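Local coordinates for DynE8 (Micromonospora chersina, PDB 4AMM), which is an iterative polyketide synthase of enediyne (dynemicin) biosynthesis, seen here as its acyltransferase domain, which probably transfers acyl building blocks during chain assembly, at residues Pro1-Ala13 with Arg32-Ala44. Sequence-based numbering, arbitrary orientation.
Sequences PDHELVVCGAPDA and RPELTDLAAGLAA
Strand 4-10 and helix 32-44 run in roughly the same direction, 40° apart, with axes 7.1 Å apart at closest approach; Val6 and Ala39 bring their CA atoms to 5.0 Å. Glu4, Val6, Cys8 and Ala10 pair with strand 52-58, whereas the other edge of strand 4-10, one of the two outermost strands of a four-stranded antiparallel sheet, meets the helix. There a water takes a hydrogen bond from Val7 N and donates to Leu5 O and Ala39 O. This α/β layout is consistent with the ketosynthase-acyltransferase linker of polyketide synthases. Val7 O, buried without a polar partner, lies 3.2 Å from Leu42 CB. Glu4 CG packs 3.7 Å from Ala39 CB, and a bend at chi2 (57°) directs the carboxylate to its partners. Its OE1 accepts from Thr36 OG1 at 3.1 Å and, weakly, from both terminal nitrogens of Arg32; OE2 accepts from Leu5 N and forms a salt bridge with Arg401. Carboxylate and guanidinium planes stand 86° apart, with Glu4 CB over one guanidinium face. A glutamine in its place would probably leave Arg32 and Arg401 without their shared negative charge. Arg32 NH2 also donates to Pro1 O at 2.9 Å, tying the chain start to the helix.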
ATOM      1  N   PRO A   1      -9.925  10.971 -17.630  1.00 39.45           N
ATOM      2  CA  PRO A   1      -8.834  10.851 -16.633  1.00 38.25           C
ATOM      3  C   PRO A   1      -7.525  11.544 -17.109  1.00 37.28           C
ATOM      4  O   PRO A   1      -7.311  11.663 -18.324  1.00 38.35           O
ATOM      5  CB  PRO A   1      -8.652   9.326 -16.469  1.00 38.60           C
ATOM      6  CG  PRO A   1      -9.304   8.704 -17.653  1.00 39.53           C
ATOM      7  CD  PRO A   1     -10.335   9.668 -18.192  1.00 40.63           C
ATOM      8  N   ASP A   2      -6.684  12.014 -16.161  1.00 35.62           N
ATOM      9  CA  ASP A   2      -5.372  12.631 -16.456  1.00 33.65           C
ATOM     10  C   ASP A   2      -4.256  11.649 -16.855  1.00 30.85           C
ATOM     11  O   ASP A   2      -3.241  12.035 -17.420  1.00 30.66           O
ATOM     12  CB  ASP A   2      -4.900  13.546 -15.304  1.00 34.82           C
ATOM     13  CG  ASP A   2      -4.755  12.813 -13.938  1.00 39.18           C
ATOM     14  OD1 ASP A   2      -5.188  11.637 -13.795  1.00 44.11           O
ATOM     15  OD2 ASP A   2      -4.217  13.448 -12.988  1.00 43.16           O
ATOM     16  N   HIS A   3      -4.457  10.358 -16.576  1.00 28.75           N
ATOM     17  CA  HIS A   3      -3.561   9.363 -17.120  1.00 25.73           C
ATOM     18  C   HIS A   3      -4.472   8.387 -17.841  1.00 23.31           C
ATOM     19  O   HIS A   3      -5.624   8.108 -17.405  1.00 25.63           O
ATOM     20  CB  HIS A   3      -2.775   8.573 -16.061  1.00 25.74           C
ATOM     21  CG  HIS A   3      -1.642   9.326 -15.453  1.00 30.29           C
ATOM     22  ND1 HIS A   3      -1.851  10.428 -14.657  1.00 29.87           N
ATOM     23  CD2 HIS A   3      -0.310   9.164 -15.545  1.00 31.46           C
ATOM     24  CE1 HIS A   3      -0.685  10.927 -14.295  1.00 32.10           C
ATOM     25  NE2 HIS A   3       0.268  10.166 -14.801  1.00 35.80           N
ATOM     26  N   GLU A   4      -3.961   7.909 -18.944  1.00 18.70           N
ATOM     27  CA  GLU A   4      -4.614   6.889 -19.731  1.00 17.34           C
ATOM     28  C   GLU A   4      -3.898   5.575 -19.477  1.00 15.94           C
ATOM     29  O   GLU A   4      -2.683   5.536 -19.212  1.00 16.46           O
ATOM     30  CB  GLU A   4      -4.563   7.273 -21.207  1.00 19.28           C
ATOM     31  CG  GLU A   4      -5.456   6.351 -22.010  1.00 20.37           C
ATOM     32  CD  GLU A   4      -6.912   6.403 -21.442  1.00 28.24           C
ATOM     33  OE1 GLU A   4      -7.668   7.361 -21.739  1.00 27.24           O
ATOM     34  OE2 GLU A   4      -7.229   5.524 -20.594  1.00 24.69           O
ATOM     35  N   LEU A   5      -4.617   4.452 -19.616  1.00 14.54           N
ATOM     36  CA  LEU A   5      -4.057   3.122 -19.496  1.00 13.70           C
ATOM     37  C   LEU A   5      -3.960   2.470 -20.829  1.00 13.63           C
ATOM     38  O   LEU A   5      -4.999   2.314 -21.513  1.00 14.89           O
ATOM     39  CB  LEU A   5      -5.028   2.289 -18.623  1.00 14.10           C
ATOM     40  CG  LEU A   5      -4.689   0.788 -18.523  1.00 14.33           C
ATOM     41  CD1 LEU A   5      -3.299   0.546 -17.890  1.00 14.72           C
ATOM     42  CD2 LEU A   5      -5.819   0.137 -17.661  1.00 15.63           C
ATOM     43  N   VAL A   6      -2.762   2.063 -21.247  1.00 12.60           N
ATOM     44  CA  VAL A   6      -2.566   1.466 -22.542  1.00 12.35           C
ATOM     45  C   VAL A   6      -2.018   0.078 -22.352  1.00 11.79           C
ATOM     46  O   VAL A   6      -0.955  -0.129 -21.746  1.00 13.68           O
ATOM     47  CB  VAL A   6      -1.533   2.253 -23.383  1.00 13.47           C
ATOM     48  CG1 VAL A   6      -1.400   1.603 -24.690  1.00 15.72           C
ATOM     49  CG2 VAL A   6      -2.056   3.675 -23.507  1.00 15.93           C
ATOM     50  N   VAL A   7      -2.849  -0.937 -22.735  1.00 12.42           N
ATOM     51  CA  VAL A   7      -2.419  -2.309 -22.619  1.00 13.32           C
ATOM     52  C   VAL A   7      -2.343  -2.976 -23.968  1.00 15.30           C
ATOM     53  O   VAL A   7      -3.118  -2.614 -24.867  1.00 17.28           O
ATOM     54  CB  VAL A   7      -3.353  -3.143 -21.691  1.00 14.13           C
ATOM     55  CG1 VAL A   7      -3.539  -2.506 -20.313  1.00 12.94           C
ATOM     56  CG2 VAL A   7      -4.775  -3.422 -22.342  1.00 15.89           C
ATOM     57  N   CYS A   8      -1.492  -3.990 -24.056  1.00 14.47           N
ATOM     58  CA  CYS A   8      -1.644  -4.926 -25.179  1.00 18.24           C
ATOM     59  C   CYS A   8      -0.869  -6.180 -24.925  1.00 16.15           C
ATOM     60  O   CYS A   8      -0.205  -6.321 -23.924  1.00 15.10           O
ATOM     61  CB  CYS A   8      -1.321  -4.309 -26.495  1.00 20.68           C
ATOM     62  SG  CYS A   8       0.370  -3.922 -26.546  1.00 22.82           S
ATOM     63  N   GLY A   9      -0.984  -7.125 -25.881  1.00 16.09           N
ATOM     64  CA  GLY A   9      -0.281  -8.349 -25.685  1.00 16.42           C
ATOM     65  C   GLY A   9      -0.224  -9.168 -26.959  1.00 15.24           C
ATOM     66  O   GLY A   9      -0.756  -8.777 -27.972  1.00 18.02           O
ATOM     67  N   ALA A  10       0.454 -10.268 -26.834  1.00 17.91           N
ATOM     68  CA  ALA A  10       0.714 -11.090 -28.007  1.00 18.94           C
ATOM     69  C   ALA A  10       1.100 -12.487 -27.550  1.00 19.94           C
ATOM     70  O   ALA A  10       1.330 -12.772 -26.363  1.00 19.70           O
ATOM     71  CB  ALA A  10       1.781 -10.407 -28.877  1.00 19.14           C
ATOM     72  N   PRO A  11       1.245 -13.415 -28.542  1.00 20.37           N
ATOM     73  CA  PRO A  11       1.515 -14.769 -28.073  1.00 22.09           C
ATOM     74  C   PRO A  11       2.912 -15.028 -27.564  1.00 20.85           C
ATOM     75  O   PRO A  11       3.117 -15.986 -26.818  1.00 22.93           O
ATOM     76  CB  PRO A  11       1.260 -15.650 -29.356  1.00 21.53           C
ATOM     77  CG  PRO A  11       0.354 -14.890 -30.122  1.00 23.91           C
ATOM     78  CD  PRO A  11       0.674 -13.399 -29.885  1.00 21.37           C
ATOM     79  N   ASP A  12       3.902 -14.236 -27.942  1.00 21.02           N
ATOM     80  CA  ASP A  12       5.265 -14.457 -27.472  1.00 21.26           C
ATOM     81  C   ASP A  12       6.052 -13.163 -27.645  1.00 21.76           C
ATOM     82  O   ASP A  12       5.522 -12.184 -28.165  1.00 20.92           O
ATOM     83  CB  ASP A  12       5.957 -15.652 -28.220  1.00 24.07           C
ATOM     84  CG  ASP A  12       5.909 -15.539 -29.716  1.00 30.02           C
ATOM     85  OD1 ASP A  12       6.028 -14.449 -30.347  1.00 27.31           O
ATOM     86  OD2 ASP A  12       5.764 -16.642 -30.298  1.00 36.84           O
ATOM     87  N   ALA A  13       7.326 -13.206 -27.270  1.00 21.87           N
ATOM     88  CA  ALA A  13       8.140 -11.979 -27.335  1.00 22.22           C
ATOM     89  C   ALA A  13       8.318 -11.410 -28.726  1.00 22.97           C
ATOM     90  O   ALA A  13       8.293 -10.194 -28.921  1.00 23.06           O
ATOM     91  CB  ALA A  13       9.525 -12.192 -26.734  1.00 23.74           C
ATOM     92  N   ARG A  32      -5.167  13.742 -27.689  1.00 31.22           N
ATOM     93  CA  ARG A  32      -5.603  13.092 -26.493  1.00 31.76           C
ATOM     94  C   ARG A  32      -6.887  12.297 -26.767  1.00 30.28           C
ATOM     95  O   ARG A  32      -6.925  11.134 -26.384  1.00 28.28           O
ATOM     96  CB  ARG A  32      -5.752  14.080 -25.340  1.00 33.58           C
ATOM     97  CG  ARG A  32      -6.192  13.432 -24.039  1.00 38.28           C
ATOM     98  CD  ARG A  32      -5.014  12.680 -23.282  1.00 43.52           C
ATOM     99  NE  ARG A  32      -5.518  12.040 -22.048  1.00 45.85           N
ATOM    100  CZ  ARG A  32      -6.236  10.919 -22.013  1.00 47.06           C
ATOM    101  NH1 ARG A  32      -6.525  10.270 -23.141  1.00 47.82           N
ATOM    102  NH2 ARG A  32      -6.671  10.437 -20.854  1.00 46.00           N
ATOM    103  N   PRO A  33      -7.916  12.882 -27.422  1.00 29.09           N
ATOM    104  CA  PRO A  33      -9.094  12.048 -27.748  1.00 27.31           C
ATOM    105  C   PRO A  33      -8.763  10.848 -28.635  1.00 25.52           C
ATOM    106  O   PRO A  33      -9.352   9.744 -28.432  1.00 25.67           O
ATOM    107  CB  PRO A  33     -10.043  13.022 -28.460  1.00 28.57           C
ATOM    108  CG  PRO A  33      -9.627  14.379 -27.946  1.00 30.13           C
ATOM    109  CD  PRO A  33      -8.175  14.306 -27.764  1.00 28.67           C
ATOM    110  N   GLU A  34      -7.833  10.989 -29.564  1.00 23.48           N
ATOM    111  CA  GLU A  34      -7.399   9.853 -30.411  1.00 22.42           C
ATOM    112  C   GLU A  34      -6.669   8.790 -29.579  1.00 22.12           C
ATOM    113  O   GLU A  34      -6.844   7.573 -29.808  1.00 20.70           O
ATOM    114  CB  GLU A  34      -6.484  10.351 -31.555  1.00 23.00           C
ATOM    115  CG  GLU A  34      -7.234  10.870 -32.719  1.00 27.26           C
ATOM    116  CD  GLU A  34      -6.368  11.785 -33.566  1.00 36.13           C
ATOM    117  OE1 GLU A  34      -5.504  12.466 -32.975  1.00 39.41           O
ATOM    118  OE2 GLU A  34      -6.576  11.813 -34.813  1.00 40.64           O
ATOM    119  N   LEU A  35      -5.861   9.201 -28.615  1.00 21.05           N
ATOM    120  CA  LEU A  35      -5.141   8.274 -27.744  1.00 19.28           C
ATOM    121  C   LEU A  35      -6.174   7.525 -26.913  1.00 19.34           C
ATOM    122  O   LEU A  35      -6.005   6.313 -26.720  1.00 17.84           O
ATOM    123  CB  LEU A  35      -4.146   9.033 -26.844  1.00 20.64           C
ATOM    124  CG  LEU A  35      -3.555   8.296 -25.653  1.00 20.20           C
ATOM    125  CD1 LEU A  35      -2.671   7.272 -26.210  1.00 21.35           C
ATOM    126  CD2 LEU A  35      -2.825   9.221 -24.648  1.00 20.12           C
ATOM    127  N   THR A  36      -7.176   8.189 -26.372  1.00 18.33           N
ATOM    128  CA  THR A  36      -8.237   7.441 -25.632  1.00 19.46           C
ATOM    129  C   THR A  36      -8.905   6.424 -26.508  1.00 19.15           C
ATOM    130  O   THR A  36      -9.138   5.294 -26.047  1.00 19.10           O
ATOM    131  CB  THR A  36      -9.236   8.435 -25.033  1.00 21.65           C
ATOM    132  OG1 THR A  36      -8.550   9.206 -24.074  1.00 26.35           O
ATOM    133  CG2 THR A  36     -10.356   7.736 -24.357  1.00 21.20           C
ATOM    134  N   ASP A  37      -9.235   6.730 -27.748  1.00 19.08           N
ATOM    135  CA  ASP A  37      -9.829   5.726 -28.643  1.00 17.87           C
ATOM    136  C   ASP A  37      -8.881   4.610 -28.907  1.00 18.74           C
ATOM    137  O   ASP A  37      -9.307   3.395 -28.881  1.00 16.83           O
ATOM    138  CB  ASP A  37     -10.259   6.356 -29.977  1.00 19.78           C
ATOM    139  CG  ASP A  37     -11.640   7.018 -29.912  1.00 26.40           C
ATOM    140  OD1 ASP A  37     -12.505   6.630 -29.072  1.00 27.00           O
ATOM    141  OD2 ASP A  37     -11.860   7.964 -30.729  1.00 28.61           O
ATOM    142  N   LEU A  38      -7.596   4.858 -29.129  1.00 15.59           N
ATOM    143  CA  LEU A  38      -6.685   3.769 -29.360  1.00 15.89           C
ATOM    144  C   LEU A  38      -6.614   2.914 -28.101  1.00 14.33           C
ATOM    145  O   LEU A  38      -6.676   1.649 -28.223  1.00 14.94           O
ATOM    146  CB  LEU A  38      -5.282   4.320 -29.699  1.00 17.49           C
ATOM    147  CG  LEU A  38      -4.147   3.310 -29.786  1.00 19.78           C
ATOM    148  CD1 LEU A  38      -4.392   2.346 -30.913  1.00 24.17           C
ATOM    149  CD2 LEU A  38      -2.795   4.058 -30.022  1.00 21.84           C
ATOM    150  N   ALA A  39      -6.486   3.500 -26.918  1.00 14.58           N
ATOM    151  CA  ALA A  39      -6.315   2.758 -25.644  1.00 12.56           C
ATOM    152  C   ALA A  39      -7.621   1.952 -25.399  1.00 12.82           C
ATOM    153  O   ALA A  39      -7.526   0.769 -24.948  1.00 12.39           O
ATOM    154  CB  ALA A  39      -6.068   3.762 -24.533  1.00 13.80           C
ATOM    155  N   ALA A  40      -8.773   2.516 -25.639  1.00 12.81           N
ATOM    156  CA  ALA A  40     -10.030   1.761 -25.341  1.00 13.61           C
ATOM    157  C   ALA A  40     -10.082   0.599 -26.305  1.00 12.67           C
ATOM    158  O   ALA A  40     -10.545  -0.510 -25.916  1.00 13.40           O
ATOM    159  CB  ALA A  40     -11.205   2.647 -25.480  1.00 12.84           C
ATOM    160  N   GLY A  41      -9.701   0.783 -27.568  1.00 12.64           N
ATOM    161  CA  GLY A  41      -9.713  -0.318 -28.540  1.00 13.17           C
ATOM    162  C   GLY A  41      -8.753  -1.366 -28.185  1.00 11.89           C
ATOM    163  O   GLY A  41      -9.069  -2.609 -28.298  1.00 13.31           O
ATOM    164  N   LEU A  42      -7.531  -1.049 -27.742  1.00 12.20           N
ATOM    165  CA  LEU A  42      -6.562  -2.051 -27.349  1.00 13.16           C
ATOM    166  C   LEU A  42      -7.062  -2.834 -26.168  1.00 11.40           C
ATOM    167  O   LEU A  42      -6.821  -4.059 -26.108  1.00 12.21           O
ATOM    168  CB  LEU A  42      -5.187  -1.342 -27.014  1.00 12.92           C
ATOM    169  CG  LEU A  42      -4.492  -0.846 -28.297  1.00 13.92           C
ATOM    170  CD1 LEU A  42      -3.294   0.078 -27.803  1.00 15.64           C
ATOM    171  CD2 LEU A  42      -3.947  -1.995 -29.079  1.00 16.79           C
ATOM    172  N   ALA A  43      -7.701  -2.179 -25.200  1.00 11.28           N
ATOM    173  CA  ALA A  43      -8.169  -2.904 -23.998  1.00 11.36           C
ATOM    174  C   ALA A  43      -9.260  -3.906 -24.433  1.00 10.91           C
ATOM    175  O   ALA A  43      -9.292  -5.036 -23.875  1.00 11.35           O
ATOM    176  CB  ALA A  43      -8.675  -1.965 -22.959  1.00 12.80           C
ATOM    177  N   ALA A  44     -10.107  -3.542 -25.386  1.00 10.64           N
ATOM    178  CA  ALA A  44     -11.202  -4.440 -25.815  1.00 10.91           C
ATOM    179  C   ALA A  44     -10.622  -5.615 -26.539  1.00 11.78           C
ATOM    180  O   ALA A  44     -11.124  -6.753 -26.417  1.00 12.05           O
ATOM    181  CB  ALA A  44     -12.159  -3.664 -26.672  1.00 11.81           C
TER
HETATM  182  O   HOH W   1      -5.537  -0.007 -23.160  1.00 14.53           O